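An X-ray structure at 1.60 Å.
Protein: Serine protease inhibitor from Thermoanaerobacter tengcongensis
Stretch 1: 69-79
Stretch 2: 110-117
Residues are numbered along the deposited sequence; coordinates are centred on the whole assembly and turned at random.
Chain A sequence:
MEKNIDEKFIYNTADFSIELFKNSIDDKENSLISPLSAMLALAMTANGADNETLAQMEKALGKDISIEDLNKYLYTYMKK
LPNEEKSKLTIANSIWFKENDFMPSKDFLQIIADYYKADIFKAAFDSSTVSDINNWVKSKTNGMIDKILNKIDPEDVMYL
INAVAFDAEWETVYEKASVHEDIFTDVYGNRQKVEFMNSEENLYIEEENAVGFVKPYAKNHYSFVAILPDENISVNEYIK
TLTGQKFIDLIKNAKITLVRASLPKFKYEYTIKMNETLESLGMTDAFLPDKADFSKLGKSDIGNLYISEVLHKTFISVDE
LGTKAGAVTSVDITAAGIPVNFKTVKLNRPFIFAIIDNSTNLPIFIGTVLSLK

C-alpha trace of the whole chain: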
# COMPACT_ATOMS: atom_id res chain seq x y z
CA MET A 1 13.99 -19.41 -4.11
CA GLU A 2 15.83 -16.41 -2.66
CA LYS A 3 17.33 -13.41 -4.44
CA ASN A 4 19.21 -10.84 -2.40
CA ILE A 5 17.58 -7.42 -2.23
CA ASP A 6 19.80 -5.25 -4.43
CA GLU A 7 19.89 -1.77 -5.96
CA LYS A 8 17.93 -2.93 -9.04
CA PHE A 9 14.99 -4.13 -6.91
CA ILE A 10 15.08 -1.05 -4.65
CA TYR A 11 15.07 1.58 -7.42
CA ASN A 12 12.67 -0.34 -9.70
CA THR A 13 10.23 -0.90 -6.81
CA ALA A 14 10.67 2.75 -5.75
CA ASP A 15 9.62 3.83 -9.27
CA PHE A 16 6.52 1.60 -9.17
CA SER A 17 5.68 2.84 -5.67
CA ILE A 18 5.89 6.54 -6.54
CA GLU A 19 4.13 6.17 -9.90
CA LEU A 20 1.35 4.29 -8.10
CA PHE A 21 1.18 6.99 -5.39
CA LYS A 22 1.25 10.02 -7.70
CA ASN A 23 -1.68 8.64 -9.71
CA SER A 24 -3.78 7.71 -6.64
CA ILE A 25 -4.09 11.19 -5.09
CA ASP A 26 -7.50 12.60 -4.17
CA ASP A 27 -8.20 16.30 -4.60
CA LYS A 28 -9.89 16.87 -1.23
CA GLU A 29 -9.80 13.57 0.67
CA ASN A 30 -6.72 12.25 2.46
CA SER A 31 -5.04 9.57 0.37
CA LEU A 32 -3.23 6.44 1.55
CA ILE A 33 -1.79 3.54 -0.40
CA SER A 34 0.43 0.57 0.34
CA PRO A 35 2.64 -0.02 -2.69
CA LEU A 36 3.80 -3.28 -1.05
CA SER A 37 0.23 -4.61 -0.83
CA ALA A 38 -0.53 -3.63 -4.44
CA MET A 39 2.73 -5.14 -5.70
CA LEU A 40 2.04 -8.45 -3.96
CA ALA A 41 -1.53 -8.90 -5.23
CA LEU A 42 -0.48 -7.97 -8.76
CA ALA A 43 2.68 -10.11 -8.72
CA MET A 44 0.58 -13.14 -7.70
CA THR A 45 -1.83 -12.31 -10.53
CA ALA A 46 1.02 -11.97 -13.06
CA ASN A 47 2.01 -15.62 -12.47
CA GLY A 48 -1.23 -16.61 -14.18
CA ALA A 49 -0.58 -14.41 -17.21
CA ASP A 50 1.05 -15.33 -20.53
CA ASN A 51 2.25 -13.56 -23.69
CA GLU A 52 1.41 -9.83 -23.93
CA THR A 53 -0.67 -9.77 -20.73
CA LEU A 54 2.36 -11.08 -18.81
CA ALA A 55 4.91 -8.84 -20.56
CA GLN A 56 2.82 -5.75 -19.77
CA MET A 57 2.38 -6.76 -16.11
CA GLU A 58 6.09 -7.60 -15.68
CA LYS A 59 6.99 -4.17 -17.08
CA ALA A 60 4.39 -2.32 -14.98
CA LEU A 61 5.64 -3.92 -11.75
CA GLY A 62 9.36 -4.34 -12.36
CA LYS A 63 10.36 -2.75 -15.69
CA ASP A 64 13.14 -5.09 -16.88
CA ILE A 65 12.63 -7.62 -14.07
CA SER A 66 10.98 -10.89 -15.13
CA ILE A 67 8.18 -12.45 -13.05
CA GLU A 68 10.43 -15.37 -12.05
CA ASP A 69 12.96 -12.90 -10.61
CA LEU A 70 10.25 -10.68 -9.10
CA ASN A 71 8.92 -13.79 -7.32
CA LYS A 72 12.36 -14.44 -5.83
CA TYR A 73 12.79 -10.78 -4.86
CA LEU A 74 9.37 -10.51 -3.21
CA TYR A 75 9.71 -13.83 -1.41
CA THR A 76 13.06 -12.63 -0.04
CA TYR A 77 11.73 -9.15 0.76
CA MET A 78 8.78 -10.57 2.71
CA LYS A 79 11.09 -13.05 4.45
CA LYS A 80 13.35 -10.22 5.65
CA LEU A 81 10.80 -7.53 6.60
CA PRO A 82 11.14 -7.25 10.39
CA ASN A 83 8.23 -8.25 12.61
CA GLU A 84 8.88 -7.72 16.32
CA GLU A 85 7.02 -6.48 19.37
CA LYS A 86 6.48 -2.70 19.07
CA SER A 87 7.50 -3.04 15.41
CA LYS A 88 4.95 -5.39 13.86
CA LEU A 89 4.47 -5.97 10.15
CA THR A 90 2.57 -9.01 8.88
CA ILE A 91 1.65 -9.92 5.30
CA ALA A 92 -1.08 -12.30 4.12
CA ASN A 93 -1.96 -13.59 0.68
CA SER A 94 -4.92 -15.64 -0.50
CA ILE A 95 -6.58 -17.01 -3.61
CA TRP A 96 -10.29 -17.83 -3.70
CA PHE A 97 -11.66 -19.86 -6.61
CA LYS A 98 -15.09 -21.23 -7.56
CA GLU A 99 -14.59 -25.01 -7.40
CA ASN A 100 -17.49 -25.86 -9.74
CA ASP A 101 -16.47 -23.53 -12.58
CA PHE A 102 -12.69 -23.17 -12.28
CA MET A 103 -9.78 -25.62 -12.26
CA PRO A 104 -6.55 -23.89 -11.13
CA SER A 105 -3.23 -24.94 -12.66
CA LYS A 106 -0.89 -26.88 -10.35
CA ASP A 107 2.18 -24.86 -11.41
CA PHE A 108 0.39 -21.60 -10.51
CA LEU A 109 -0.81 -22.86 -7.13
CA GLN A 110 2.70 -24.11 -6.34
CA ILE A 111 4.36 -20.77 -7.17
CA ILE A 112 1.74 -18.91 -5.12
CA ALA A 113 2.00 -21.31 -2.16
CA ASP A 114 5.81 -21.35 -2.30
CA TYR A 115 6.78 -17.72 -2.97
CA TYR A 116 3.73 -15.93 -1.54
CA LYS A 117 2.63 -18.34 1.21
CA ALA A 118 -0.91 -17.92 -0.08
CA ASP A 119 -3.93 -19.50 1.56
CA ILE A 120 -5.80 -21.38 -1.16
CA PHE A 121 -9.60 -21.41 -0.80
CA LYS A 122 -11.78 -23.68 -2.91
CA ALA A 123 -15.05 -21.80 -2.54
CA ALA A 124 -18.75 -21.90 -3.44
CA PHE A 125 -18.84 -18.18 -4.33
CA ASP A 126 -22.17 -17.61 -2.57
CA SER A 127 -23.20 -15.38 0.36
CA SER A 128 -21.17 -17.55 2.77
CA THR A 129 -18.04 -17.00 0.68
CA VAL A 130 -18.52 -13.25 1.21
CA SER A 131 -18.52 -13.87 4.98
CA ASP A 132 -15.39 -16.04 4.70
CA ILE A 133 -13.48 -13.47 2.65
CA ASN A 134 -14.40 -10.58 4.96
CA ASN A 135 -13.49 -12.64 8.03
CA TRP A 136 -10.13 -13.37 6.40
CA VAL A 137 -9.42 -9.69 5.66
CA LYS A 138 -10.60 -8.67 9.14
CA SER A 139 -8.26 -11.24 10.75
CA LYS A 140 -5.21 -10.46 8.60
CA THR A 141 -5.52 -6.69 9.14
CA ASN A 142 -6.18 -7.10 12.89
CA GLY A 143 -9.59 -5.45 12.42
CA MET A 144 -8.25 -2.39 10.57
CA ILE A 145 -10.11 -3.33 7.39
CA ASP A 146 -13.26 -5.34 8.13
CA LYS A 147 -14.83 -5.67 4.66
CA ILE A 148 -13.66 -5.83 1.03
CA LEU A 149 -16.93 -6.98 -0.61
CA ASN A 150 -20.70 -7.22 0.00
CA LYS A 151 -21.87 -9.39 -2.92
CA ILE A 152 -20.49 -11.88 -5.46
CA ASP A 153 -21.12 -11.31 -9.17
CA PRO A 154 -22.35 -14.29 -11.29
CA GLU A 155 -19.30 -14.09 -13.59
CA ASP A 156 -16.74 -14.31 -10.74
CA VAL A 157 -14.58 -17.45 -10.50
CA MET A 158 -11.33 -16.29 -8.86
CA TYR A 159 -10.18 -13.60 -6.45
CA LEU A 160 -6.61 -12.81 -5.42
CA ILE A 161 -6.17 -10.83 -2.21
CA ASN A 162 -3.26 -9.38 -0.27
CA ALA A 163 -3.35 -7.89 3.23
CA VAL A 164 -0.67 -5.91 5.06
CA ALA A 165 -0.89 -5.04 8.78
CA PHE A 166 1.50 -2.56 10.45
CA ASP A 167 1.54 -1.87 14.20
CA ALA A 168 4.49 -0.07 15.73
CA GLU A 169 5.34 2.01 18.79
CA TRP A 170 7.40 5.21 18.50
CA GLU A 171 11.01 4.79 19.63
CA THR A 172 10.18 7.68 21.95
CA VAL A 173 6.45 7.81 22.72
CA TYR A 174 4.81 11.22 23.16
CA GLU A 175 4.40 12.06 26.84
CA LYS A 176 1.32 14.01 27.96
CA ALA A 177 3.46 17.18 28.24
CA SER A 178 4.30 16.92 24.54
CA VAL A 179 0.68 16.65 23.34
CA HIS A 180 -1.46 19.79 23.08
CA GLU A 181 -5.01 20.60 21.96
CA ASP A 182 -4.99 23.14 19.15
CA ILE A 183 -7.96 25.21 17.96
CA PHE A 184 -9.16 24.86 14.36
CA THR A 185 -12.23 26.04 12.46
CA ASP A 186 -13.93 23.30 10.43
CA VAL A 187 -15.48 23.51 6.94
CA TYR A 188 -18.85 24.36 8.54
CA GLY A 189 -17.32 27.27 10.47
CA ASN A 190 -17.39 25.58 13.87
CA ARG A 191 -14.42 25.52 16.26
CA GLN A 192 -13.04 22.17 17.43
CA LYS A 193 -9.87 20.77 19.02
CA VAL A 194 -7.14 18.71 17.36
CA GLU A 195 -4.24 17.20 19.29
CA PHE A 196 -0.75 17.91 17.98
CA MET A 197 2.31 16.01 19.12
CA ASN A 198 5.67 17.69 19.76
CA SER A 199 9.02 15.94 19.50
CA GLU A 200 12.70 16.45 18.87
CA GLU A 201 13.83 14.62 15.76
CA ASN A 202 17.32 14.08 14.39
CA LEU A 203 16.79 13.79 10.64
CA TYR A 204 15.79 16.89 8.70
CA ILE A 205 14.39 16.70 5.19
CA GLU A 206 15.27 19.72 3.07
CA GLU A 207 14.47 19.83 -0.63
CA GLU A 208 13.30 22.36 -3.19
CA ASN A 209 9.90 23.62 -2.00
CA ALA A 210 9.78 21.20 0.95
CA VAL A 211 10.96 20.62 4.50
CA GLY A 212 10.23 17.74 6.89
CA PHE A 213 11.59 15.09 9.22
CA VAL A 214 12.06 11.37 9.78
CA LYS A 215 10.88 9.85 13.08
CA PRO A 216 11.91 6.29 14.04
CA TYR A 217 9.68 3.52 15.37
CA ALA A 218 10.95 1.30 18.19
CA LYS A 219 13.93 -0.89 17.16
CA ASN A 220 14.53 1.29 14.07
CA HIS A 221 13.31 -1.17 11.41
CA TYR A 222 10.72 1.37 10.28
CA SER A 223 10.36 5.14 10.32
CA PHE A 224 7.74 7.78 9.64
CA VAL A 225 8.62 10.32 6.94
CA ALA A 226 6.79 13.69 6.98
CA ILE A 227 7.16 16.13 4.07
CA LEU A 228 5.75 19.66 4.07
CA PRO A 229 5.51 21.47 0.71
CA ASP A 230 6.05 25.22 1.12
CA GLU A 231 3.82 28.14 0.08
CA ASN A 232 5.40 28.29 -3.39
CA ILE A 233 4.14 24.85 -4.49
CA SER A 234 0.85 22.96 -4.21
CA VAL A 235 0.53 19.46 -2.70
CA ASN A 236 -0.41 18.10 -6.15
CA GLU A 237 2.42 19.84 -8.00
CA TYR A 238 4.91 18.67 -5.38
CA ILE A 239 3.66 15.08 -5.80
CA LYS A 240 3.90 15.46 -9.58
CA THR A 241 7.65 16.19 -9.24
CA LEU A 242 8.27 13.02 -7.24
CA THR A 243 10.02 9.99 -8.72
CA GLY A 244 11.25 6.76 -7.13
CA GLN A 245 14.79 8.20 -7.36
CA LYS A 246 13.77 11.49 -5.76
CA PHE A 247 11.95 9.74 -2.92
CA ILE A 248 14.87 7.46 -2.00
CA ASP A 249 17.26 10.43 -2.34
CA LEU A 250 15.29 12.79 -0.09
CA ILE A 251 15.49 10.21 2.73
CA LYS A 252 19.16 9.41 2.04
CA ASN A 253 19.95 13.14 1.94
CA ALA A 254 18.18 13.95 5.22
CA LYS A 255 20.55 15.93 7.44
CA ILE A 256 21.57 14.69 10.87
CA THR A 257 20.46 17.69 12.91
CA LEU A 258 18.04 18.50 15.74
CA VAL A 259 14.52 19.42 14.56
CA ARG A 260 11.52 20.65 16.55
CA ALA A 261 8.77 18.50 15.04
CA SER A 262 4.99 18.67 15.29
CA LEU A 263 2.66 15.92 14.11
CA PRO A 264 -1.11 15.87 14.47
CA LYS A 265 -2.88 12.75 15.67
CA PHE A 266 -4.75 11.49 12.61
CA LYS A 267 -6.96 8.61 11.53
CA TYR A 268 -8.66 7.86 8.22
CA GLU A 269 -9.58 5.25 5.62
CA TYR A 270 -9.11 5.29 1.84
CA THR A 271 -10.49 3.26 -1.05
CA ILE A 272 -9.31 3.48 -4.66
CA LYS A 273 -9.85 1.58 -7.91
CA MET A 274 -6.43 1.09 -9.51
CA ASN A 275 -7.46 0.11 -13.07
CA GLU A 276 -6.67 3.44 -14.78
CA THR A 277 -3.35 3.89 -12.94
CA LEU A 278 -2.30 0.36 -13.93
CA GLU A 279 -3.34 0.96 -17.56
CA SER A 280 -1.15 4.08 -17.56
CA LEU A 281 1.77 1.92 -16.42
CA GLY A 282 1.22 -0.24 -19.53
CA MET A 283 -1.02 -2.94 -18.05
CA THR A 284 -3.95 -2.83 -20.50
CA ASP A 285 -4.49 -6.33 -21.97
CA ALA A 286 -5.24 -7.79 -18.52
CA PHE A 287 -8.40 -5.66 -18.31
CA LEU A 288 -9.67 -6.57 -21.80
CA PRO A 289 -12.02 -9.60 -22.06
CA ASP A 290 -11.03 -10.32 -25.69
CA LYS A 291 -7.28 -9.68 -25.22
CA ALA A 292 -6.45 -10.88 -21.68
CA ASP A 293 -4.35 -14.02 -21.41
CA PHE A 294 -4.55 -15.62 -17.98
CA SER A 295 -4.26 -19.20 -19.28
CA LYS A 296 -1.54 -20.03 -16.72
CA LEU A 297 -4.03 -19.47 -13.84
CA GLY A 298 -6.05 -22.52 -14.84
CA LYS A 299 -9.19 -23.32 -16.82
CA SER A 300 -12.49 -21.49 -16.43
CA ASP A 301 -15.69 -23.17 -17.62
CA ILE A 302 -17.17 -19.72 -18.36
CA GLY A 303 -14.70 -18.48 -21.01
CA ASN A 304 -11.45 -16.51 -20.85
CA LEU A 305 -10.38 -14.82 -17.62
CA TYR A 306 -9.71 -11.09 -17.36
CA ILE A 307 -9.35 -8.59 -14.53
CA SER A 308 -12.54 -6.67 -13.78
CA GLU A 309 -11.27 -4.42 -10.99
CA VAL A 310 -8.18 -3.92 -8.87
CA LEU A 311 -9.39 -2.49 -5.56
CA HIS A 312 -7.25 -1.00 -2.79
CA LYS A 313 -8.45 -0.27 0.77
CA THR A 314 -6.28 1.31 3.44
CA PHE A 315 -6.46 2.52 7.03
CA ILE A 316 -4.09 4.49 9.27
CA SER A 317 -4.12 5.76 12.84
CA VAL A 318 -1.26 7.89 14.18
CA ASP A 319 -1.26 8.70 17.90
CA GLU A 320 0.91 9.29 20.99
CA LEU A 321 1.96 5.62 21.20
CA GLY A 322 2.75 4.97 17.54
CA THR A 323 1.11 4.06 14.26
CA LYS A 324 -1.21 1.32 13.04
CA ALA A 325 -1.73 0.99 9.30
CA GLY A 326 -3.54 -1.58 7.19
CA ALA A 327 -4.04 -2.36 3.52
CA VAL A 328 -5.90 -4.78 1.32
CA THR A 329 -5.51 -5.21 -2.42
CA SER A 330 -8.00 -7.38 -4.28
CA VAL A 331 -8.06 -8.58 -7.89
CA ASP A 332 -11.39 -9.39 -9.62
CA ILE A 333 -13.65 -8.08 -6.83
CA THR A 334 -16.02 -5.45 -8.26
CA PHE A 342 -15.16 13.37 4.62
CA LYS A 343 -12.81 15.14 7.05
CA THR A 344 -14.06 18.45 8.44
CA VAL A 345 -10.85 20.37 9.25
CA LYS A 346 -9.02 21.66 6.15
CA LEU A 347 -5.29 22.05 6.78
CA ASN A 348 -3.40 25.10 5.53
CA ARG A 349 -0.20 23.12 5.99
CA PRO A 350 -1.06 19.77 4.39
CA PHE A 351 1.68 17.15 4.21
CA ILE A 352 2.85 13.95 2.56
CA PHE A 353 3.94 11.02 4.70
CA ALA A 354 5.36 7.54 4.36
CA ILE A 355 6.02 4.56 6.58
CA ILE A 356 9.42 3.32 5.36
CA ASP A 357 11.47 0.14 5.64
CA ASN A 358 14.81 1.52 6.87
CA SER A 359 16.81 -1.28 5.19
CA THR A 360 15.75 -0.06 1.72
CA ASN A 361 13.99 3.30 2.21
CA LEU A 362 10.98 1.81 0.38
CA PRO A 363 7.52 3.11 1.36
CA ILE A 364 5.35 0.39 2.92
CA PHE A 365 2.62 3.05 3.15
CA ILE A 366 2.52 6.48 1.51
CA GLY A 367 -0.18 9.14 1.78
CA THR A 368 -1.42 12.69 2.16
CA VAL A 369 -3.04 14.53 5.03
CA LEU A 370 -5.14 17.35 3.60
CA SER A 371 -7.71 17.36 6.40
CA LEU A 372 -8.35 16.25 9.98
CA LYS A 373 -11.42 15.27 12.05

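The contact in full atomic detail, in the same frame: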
# COMPACT_ATOMS: atom_id res chain seq x y z
N ASP A 69 12.05 -13.65 -11.48
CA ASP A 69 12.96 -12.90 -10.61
C ASP A 69 12.20 -12.06 -9.58
O ASP A 69 12.61 -11.98 -8.42
CB ASP A 69 13.91 -12.03 -11.44
CG ASP A 69 15.09 -12.81 -12.00
OD1 ASP A 69 15.29 -13.98 -11.62
OD2 ASP A 69 15.84 -12.23 -12.82
N LEU A 70 11.09 -11.45 -10.01
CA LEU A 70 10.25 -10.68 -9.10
C LEU A 70 9.71 -11.56 -7.97
O LEU A 70 9.64 -11.11 -6.82
CB LEU A 70 9.11 -9.98 -9.84
CG LEU A 70 8.33 -8.93 -9.04
CD1 LEU A 70 9.19 -7.72 -8.70
CD2 LEU A 70 7.07 -8.50 -9.77
N ASN A 71 9.34 -12.80 -8.31
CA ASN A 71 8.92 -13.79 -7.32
C ASN A 71 10.00 -14.01 -6.27
O ASN A 71 9.71 -14.01 -5.06
CB ASN A 71 8.60 -15.14 -7.99
CG ASN A 71 7.31 -15.12 -8.78
OD1 ASN A 71 6.49 -14.22 -8.64
ND2 ASN A 71 7.14 -16.13 -9.63
N LYS A 72 11.23 -14.21 -6.73
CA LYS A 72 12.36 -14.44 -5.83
C LYS A 72 12.61 -13.21 -4.96
O LYS A 72 12.79 -13.33 -3.74
CB LYS A 72 13.62 -14.80 -6.62
CG LYS A 72 13.49 -16.10 -7.40
CD LYS A 72 14.84 -16.59 -7.89
CE LYS A 72 14.71 -17.90 -8.65
NZ LYS A 72 14.15 -17.69 -10.02
N TYR A 73 12.60 -12.04 -5.58
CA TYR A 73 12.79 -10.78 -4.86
C TYR A 73 11.73 -10.57 -3.77
O TYR A 73 12.06 -10.23 -2.63
CB TYR A 73 12.71 -9.60 -5.83
CG TYR A 73 13.99 -9.22 -6.56
CD1 TYR A 73 13.96 -8.96 -7.93
CD2 TYR A 73 15.20 -9.10 -5.88
CE1 TYR A 73 15.11 -8.59 -8.61
CE2 TYR A 73 16.36 -8.73 -6.56
CZ TYR A 73 16.31 -8.48 -7.92
OH TYR A 73 17.44 -8.12 -8.61
N LEU A 74 10.47 -10.77 -4.13
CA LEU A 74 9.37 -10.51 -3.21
C LEU A 74 9.33 -11.53 -2.08
O LEU A 74 9.10 -11.17 -0.92
CB LEU A 74 8.03 -10.45 -3.96
CG LEU A 74 7.84 -9.20 -4.82
CD1 LEU A 74 6.53 -9.29 -5.58
CD2 LEU A 74 7.89 -7.92 -3.99
N TYR A 75 9.57 -12.79 -2.42
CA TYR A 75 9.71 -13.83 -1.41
C TYR A 75 10.79 -13.46 -0.40
O TYR A 75 10.59 -13.56 0.80
CB TYR A 75 10.02 -15.19 -2.07
CG TYR A 75 10.50 -16.24 -1.10
CD1 TYR A 75 9.61 -16.92 -0.27
CD2 TYR A 75 11.86 -16.57 -1.03
CE1 TYR A 75 10.05 -17.89 0.61
CE2 TYR A 75 12.31 -17.54 -0.14
CZ TYR A 75 11.40 -18.20 0.67
OH TYR A 75 11.86 -19.15 1.54
N THR A 76 11.94 -12.99 -0.90
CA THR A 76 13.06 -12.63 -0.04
C THR A 76 12.75 -11.37 0.77
O THR A 76 13.05 -11.30 1.97
CB THR A 76 14.34 -12.44 -0.86
OG1 THR A 76 14.53 -13.57 -1.72
CG2 THR A 76 15.55 -12.29 0.05
N TYR A 77 12.13 -10.40 0.11
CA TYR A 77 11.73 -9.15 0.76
C TYR A 77 10.79 -9.42 1.93
O TYR A 77 11.01 -8.92 3.03
CB TYR A 77 11.09 -8.19 -0.24
CG TYR A 77 10.92 -6.79 0.29
CD1 TYR A 77 12.03 -6.04 0.69
CD2 TYR A 77 9.66 -6.20 0.38
CE1 TYR A 77 11.89 -4.75 1.18
CE2 TYR A 77 9.50 -4.90 0.87
CZ TYR A 77 10.62 -4.18 1.27
OH TYR A 77 10.47 -2.90 1.75
N MET A 78 9.74 -10.20 1.67
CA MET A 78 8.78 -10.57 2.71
C MET A 78 9.43 -11.36 3.85
O MET A 78 9.12 -11.15 5.02
CB MET A 78 7.63 -11.39 2.12
CG MET A 78 6.68 -10.58 1.24
SD MET A 78 5.22 -11.55 0.80
CE MET A 78 5.88 -12.57 -0.51
N LYS A 79 10.36 -12.24 3.49
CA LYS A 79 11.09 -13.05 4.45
C LYS A 79 11.91 -12.18 5.40
O LYS A 79 12.07 -12.52 6.58
CB LYS A 79 12.00 -14.04 3.72
CG LYS A 79 12.65 -15.09 4.61
CD LYS A 79 13.24 -16.20 3.76
CE LYS A 79 13.84 -17.30 4.61
NZ LYS A 79 14.18 -18.50 3.78
N GLN A 110 1.42 -23.81 -6.98
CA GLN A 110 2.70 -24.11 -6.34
C GLN A 110 3.54 -22.84 -6.16
O GLN A 110 4.08 -22.60 -5.08
CB GLN A 110 3.48 -25.17 -7.12
CG GLN A 110 4.63 -25.80 -6.34
CD GLN A 110 4.18 -26.51 -5.07
OE1 GLN A 110 4.68 -26.23 -3.98
NE2 GLN A 110 3.24 -27.44 -5.21
N ILE A 111 3.63 -22.04 -7.22
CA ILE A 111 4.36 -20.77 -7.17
C ILE A 111 3.78 -19.86 -6.09
O ILE A 111 4.52 -19.28 -5.28
CB ILE A 111 4.34 -20.06 -8.55
CG1 ILE A 111 5.12 -20.88 -9.58
CG2 ILE A 111 4.93 -18.64 -8.44
CD1 ILE A 111 4.78 -20.56 -11.02
N ILE A 112 2.46 -19.76 -6.06
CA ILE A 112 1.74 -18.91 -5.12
C ILE A 112 1.88 -19.41 -3.67
O ILE A 112 2.09 -18.61 -2.75
CB ILE A 112 0.27 -18.70 -5.59
CG1 ILE A 112 0.11 -17.35 -6.29
CG2 ILE A 112 -0.72 -18.82 -4.46
CD1 ILE A 112 0.98 -17.15 -7.52
N ALA A 113 1.78 -20.72 -3.48
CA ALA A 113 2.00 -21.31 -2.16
C ALA A 113 3.45 -21.16 -1.70
O ALA A 113 3.71 -20.86 -0.53
CB ALA A 113 1.60 -22.78 -2.16
N ASP A 114 4.38 -21.35 -2.63
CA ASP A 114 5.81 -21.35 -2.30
C ASP A 114 6.41 -19.97 -2.07
O ASP A 114 7.08 -19.74 -1.07
CB ASP A 114 6.62 -22.10 -3.36
CG ASP A 114 6.50 -23.61 -3.24
OD1 ASP A 114 6.05 -24.11 -2.18
OD2 ASP A 114 6.87 -24.31 -4.21
N TYR A 115 6.18 -19.05 -3.02
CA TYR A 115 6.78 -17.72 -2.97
C TYR A 115 5.95 -16.70 -2.20
O TYR A 115 6.49 -15.73 -1.67
CB TYR A 115 7.03 -17.20 -4.39
CG TYR A 115 8.18 -17.87 -5.09
CD1 TYR A 115 7.99 -19.04 -5.83
CD2 TYR A 115 9.47 -17.35 -5.01
CE1 TYR A 115 9.06 -19.66 -6.48
CE2 TYR A 115 10.54 -17.96 -5.65
CZ TYR A 115 10.33 -19.12 -6.38
OH TYR A 115 11.39 -19.73 -7.01
N TYR A 116 4.64 -16.91 -2.14
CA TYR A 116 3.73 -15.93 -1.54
C TYR A 116 2.99 -16.45 -0.32
O TYR A 116 2.20 -15.71 0.28
CB TYR A 116 2.74 -15.41 -2.60
CG TYR A 116 3.44 -14.67 -3.71
CD1 TYR A 116 3.91 -15.34 -4.84
CD2 TYR A 116 3.66 -13.29 -3.62
CE1 TYR A 116 4.56 -14.66 -5.86
CE2 TYR A 116 4.33 -12.60 -4.64
CZ TYR A 116 4.77 -13.30 -5.76
OH TYR A 116 5.43 -12.64 -6.77
N LYS A 117 3.26 -17.70 0.05
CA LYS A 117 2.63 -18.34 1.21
C LYS A 117 1.12 -18.14 1.22
O LYS A 117 0.52 -17.91 2.28
CB LYS A 117 3.24 -17.80 2.52
CG LYS A 117 4.73 -18.03 2.66
CD LYS A 117 5.21 -17.56 4.02
CE LYS A 117 6.70 -17.81 4.19

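Two helical segments pack here with their N-to-C directions 37° apart and their axes 9.4 Å apart at closest approach. The backbones come nearest at Tyr75 and Tyr115, whose CA atoms lie 5.1 Å from each other, and the contact is built largely from the two tyrosines near the end of the second segment, Tyr115 and Tyr116, laid against one side of the first helix.

Tyr115 gives up more surface to the contact than any other residue. Its CB leaves the backbone sideways, and with chi1 in the m well the ring reaches across the first helix at a steep angle, against Asn71, Lys72 and Tyr75. Asn71 CB sits over one face of this ring, 4.1 Å from its centroid and 22° off the normal, so a C-H group meets the pi cloud in a CH-pi contact. At the ring edge, Tyr75 CB lies 3.7 Å from Tyr115 CD2. A flat, broad side chain suits this position because it can cover successive turns of a helix at once: Asn71 and Tyr75 are four residues apart, and Lys72 adds its aliphatic part, with Lys72 CG 3.9 Å from Tyr115 CE2. The Tyr75 and Tyr115 rings themselves form an oblique pair, with centroids 5.9 Å apart and planes at 78°.

Tyr116 reaches the same helix by a different route. Its CA-to-CB bond points away from the first segment, yet the length of the side chain brings its far end back to it. Leu74 and Met78, one turn apart and both directed toward the second segment, provide apolar surface for this ring: Leu74 CD1 lies 4.1 Å from Tyr116 CE2, and Met78 CE lies 3.9 Å from Tyr116 CD2. The branched leucine meets the ring near its plane, at the edge. Methionine, unbranched and flexible, extends its terminal methyl far enough to lie 3.4 Å from Tyr115 O as well.

Further along, Asn71 ND2 approaches Ile111 CG2 at 3.5 Å, a van der Waals contact between the amide and a branched aliphatic side chain. On the Tyr75 side, the ring has backbone carbonyls for neighbours. Tyr115 O lies near its plane, at the edge, and is 3.6 Å from Tyr75 CB, while Asp114 O is 3.9 Å from Tyr75 CD1.

The polar part of the contact is one hydrogen bond between two buried residues, in which Tyr116 OH donates to Asn71 OD1 at 2.7 Å. The phenol suits its place because it joins an aromatic body, which packs against Leu74 and Met78, to a polar tip that reaches the amide. Asparagine is equally apt: its CB packs on Tyr115 while its OD1 accepts the hydrogen bond from Tyr116 OH, and its amide also has hydrogen-bonding partners elsewhere in the structure. Beyond Tyr75, Lys79 NZ donates to Tyr75 OH at 3.3 Å within the first helix.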